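Local coordinates for protein putative antitoxin VapB45 (Mycobacterium tuberculosis, PDB 5AF3) that is possibly the antitoxin of a type II toxin-antitoxin system, with VapC45 as its cognate toxin, at residues W124-R129 and S134-V139. Residues are numbered along the deposited sequence; the frame is centred on the assembly and turned at random.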
loop_
_atom_site.group_PDB
_atom_site.type_symbol
_atom_site.label_atom_id
_atom_site.label_comp_id
_atom_site.label_asym_id
_atom_site.label_seq_id
_atom_site.Cartn_x
_atom_site.Cartn_y
_atom_site.Cartn_z
ATOM N N TRP A 124 1.909 -31.240 -4.797
ATOM C CA TRP A 124 3.084 -32.092 -4.655
ATOM C C TRP A 124 3.028 -33.287 -5.646
ATOM O O TRP A 124 3.975 -33.508 -6.418
ATOM C CB TRP A 124 3.216 -32.537 -3.208
ATOM C CG TRP A 124 4.224 -33.572 -3.044
ATOM C CD1 TRP A 124 5.554 -33.469 -3.320
ATOM C CD2 TRP A 124 4.003 -34.911 -2.586
ATOM N NE1 TRP A 124 6.186 -34.662 -3.048
ATOM C CE2 TRP A 124 5.255 -35.566 -2.603
ATOM C CE3 TRP A 124 2.863 -35.623 -2.166
ATOM C CZ2 TRP A 124 5.409 -36.895 -2.199
ATOM C CZ3 TRP A 124 3.015 -36.944 -1.769
ATOM C CH2 TRP A 124 4.285 -37.564 -1.788
ATOM N N ARG A 125 1.906 -34.003 -5.620
ATOM C CA ARG A 125 1.629 -35.147 -6.508
ATOM C C ARG A 125 1.838 -34.806 -7.990
ATOM O O ARG A 125 2.414 -35.604 -8.748
ATOM C CB ARG A 125 0.192 -35.648 -6.299
ATOM C CG ARG A 125 -0.065 -36.300 -4.961
ATOM C CD ARG A 125 -1.397 -37.096 -4.942
ATOM N NE ARG A 125 -2.438 -36.502 -4.074
ATOM C CZ ARG A 125 -3.614 -36.024 -4.493
ATOM N NH1 ARG A 125 -3.948 -36.029 -5.795
ATOM N NH2 ARG A 125 -4.466 -35.527 -3.592
ATOM N N PHE A 126 1.385 -33.612 -8.399
ATOM C CA PHE A 126 1.568 -33.130 -9.756
ATOM C C PHE A 126 3.062 -32.939 -10.095
ATOM O O PHE A 126 3.534 -33.379 -11.127
ATOM C CB PHE A 126 0.804 -31.798 -9.901
ATOM C CG PHE A 126 0.823 -31.226 -11.258
ATOM C CD1 PHE A 126 0.255 -31.918 -12.328
ATOM C CD2 PHE A 126 1.365 -29.952 -11.488
ATOM C CE1 PHE A 126 0.265 -31.403 -13.574
ATOM C CE2 PHE A 126 1.373 -29.433 -12.739
ATOM C CZ PHE A 126 0.811 -30.150 -13.798
ATOM N N ALA A 127 3.802 -32.285 -9.215
ATOM C CA ALA A 127 5.194 -31.940 -9.509
ATOM C C ALA A 127 6.068 -33.203 -9.508
ATOM O O ALA A 127 7.047 -33.256 -10.236
ATOM C CB ALA A 127 5.705 -30.951 -8.490
ATOM N N GLU A 128 5.682 -34.199 -8.708
ATOM C CA GLU A 128 6.437 -35.462 -8.598
ATOM C C GLU A 128 6.593 -36.090 -9.963
ATOM O O GLU A 128 7.700 -36.451 -10.379
ATOM C CB GLU A 128 5.678 -36.446 -7.750
ATOM C CG GLU A 128 5.811 -36.308 -6.295
ATOM C CD GLU A 128 5.224 -37.523 -5.645
ATOM O OE1 GLU A 128 3.989 -37.526 -5.417
ATOM O OE2 GLU A 128 5.988 -38.491 -5.432
ATOM N N ARG A 129 5.479 -36.193 -10.682
ATOM C CA ARG A 129 5.472 -36.806 -11.999
ATOM C C ARG A 129 5.999 -35.887 -13.102
ATOM O O ARG A 129 6.205 -36.318 -14.238
ATOM C CB ARG A 129 4.044 -37.252 -12.338
ATOM C CG ARG A 129 3.034 -36.114 -12.283
ATOM C CD ARG A 129 1.606 -36.608 -12.163
ATOM N NE ARG A 129 0.615 -35.659 -12.700
ATOM C CZ ARG A 129 0.451 -35.378 -13.988
ATOM N NH1 ARG A 129 1.226 -35.949 -14.901
ATOM N NH2 ARG A 129 -0.498 -34.525 -14.373
ATOM N N SER A 134 11.380 -29.146 -13.733
ATOM C CA SER A 134 10.519 -28.817 -14.873
ATOM C C SER A 134 9.726 -27.563 -14.479
ATOM O O SER A 134 9.669 -27.256 -13.272
ATOM C CB SER A 134 9.531 -29.941 -15.199
ATOM O OG SER A 134 8.647 -30.104 -14.107
ATOM N N PRO A 135 9.086 -26.894 -15.457
ATOM C CA PRO A 135 8.264 -25.706 -15.118
ATOM C C PRO A 135 7.182 -26.002 -14.069
ATOM O O PRO A 135 6.979 -25.191 -13.147
ATOM C CB PRO A 135 7.642 -25.329 -16.470
ATOM C CG PRO A 135 8.703 -25.792 -17.479
ATOM C CD PRO A 135 9.111 -27.120 -16.916
ATOM N N ASP A 136 6.520 -27.162 -14.170
ATOM C CA ASP A 136 5.563 -27.526 -13.119
ATOM C C ASP A 136 6.215 -27.681 -11.745
ATOM O O ASP A 136 5.690 -27.192 -10.731
ATOM C CB ASP A 136 4.772 -28.779 -13.521
ATOM C CG ASP A 136 4.000 -28.598 -14.818
ATOM O OD1 ASP A 136 3.421 -27.543 -15.090
ATOM O OD2 ASP A 136 3.927 -29.569 -15.578
ATOM N N ASP A 137 7.383 -28.324 -11.685
ATOM C CA ASP A 137 8.073 -28.502 -10.428
ATOM C C ASP A 137 8.461 -27.129 -9.852
ATOM O O ASP A 137 8.387 -26.922 -8.634
ATOM C CB ASP A 137 9.316 -29.381 -10.654
ATOM C CG ASP A 137 9.990 -29.783 -9.367
ATOM O OD1 ASP A 137 9.292 -30.122 -8.375
ATOM O OD2 ASP A 137 11.234 -29.780 -9.324
ATOM N N LEU A 138 8.837 -26.203 -10.720
ATOM C CA LEU A 138 9.248 -24.865 -10.245
ATOM C C LEU A 138 8.070 -24.090 -9.681
ATOM O O LEU A 138 8.226 -23.428 -8.649
ATOM C CB LEU A 138 9.918 -24.060 -11.327
ATOM C CG LEU A 138 11.226 -24.682 -11.836
ATOM C CD1 LEU A 138 11.621 -23.868 -13.093
ATOM C CD2 LEU A 138 12.335 -24.770 -10.797
ATOM N N VAL A 139 6.920 -24.173 -10.350
ATOM C CA VAL A 139 5.661 -23.602 -9.767
ATOM C C VAL A 139 5.449 -24.166 -8.362
ATOM O O VAL A 139 5.312 -23.426 -7.351
ATOM C CB VAL A 139 4.426 -23.892 -10.688
ATOM C CG1 VAL A 139 3.077 -23.586 -9.953
ATOM C CG2 VAL A 139 4.521 -23.108 -11.967
#
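The Phe126 ring and the Asp136 carboxylate are the flat groups that meet between 124-129 and 134-139. They approach at a slant, their planes 47° apart, and Asp136 CG lies obliquely to the ring. The ring touches with its outer end. Phe126 CE2 is 3.5 Å from Asp136 CG, and Phe126 CZ is 3.6 Å from Asp136 OD2. The Phe126 side chain leaves the helix with CG anti to its backbone N (chi1 -176°), and this carries the ring tip across to the second helix. The ring also stacks with Trp100. Ser130 OG is within hydrogen-bonding distance of both Asp136 OD2 and Phe126 O, which probably share its one proton. Ser130 thus links the carboxylate to the backbone of Phe126.

Beside this pair, the small Ala127 lets the backbones come close. Its CA is 4.6 Å from Asp137 CA, and its methyl carbon CB is 3.7 Å from Asp137 OD1. The other carboxylate oxygen, OD2, accepts from Gly133 N and forms a salt bridge with Arg141. These partners probably help to hold the Asp137 carboxylate in place. Ser134 is the N-cap of the second helix. Its OG accepts from Asp137 N over 3.3 Å in a nearly straight bond, and also bonds Gly131 O in the connection.

This is a helical hairpin with a short turn. The axes of 124-129 and 135-139 run roughly antiparallel (148°) and come within 8.2 Å; they belong to helices 115-130 and 135-143. Helix 95-105 packs against both: Ser97 touches Phe126 and Val139, and Pro96 touches Asp136. Strand 144-147 follows directly and pairs with strand 150-153, where Tyr151 stacks on Trp124.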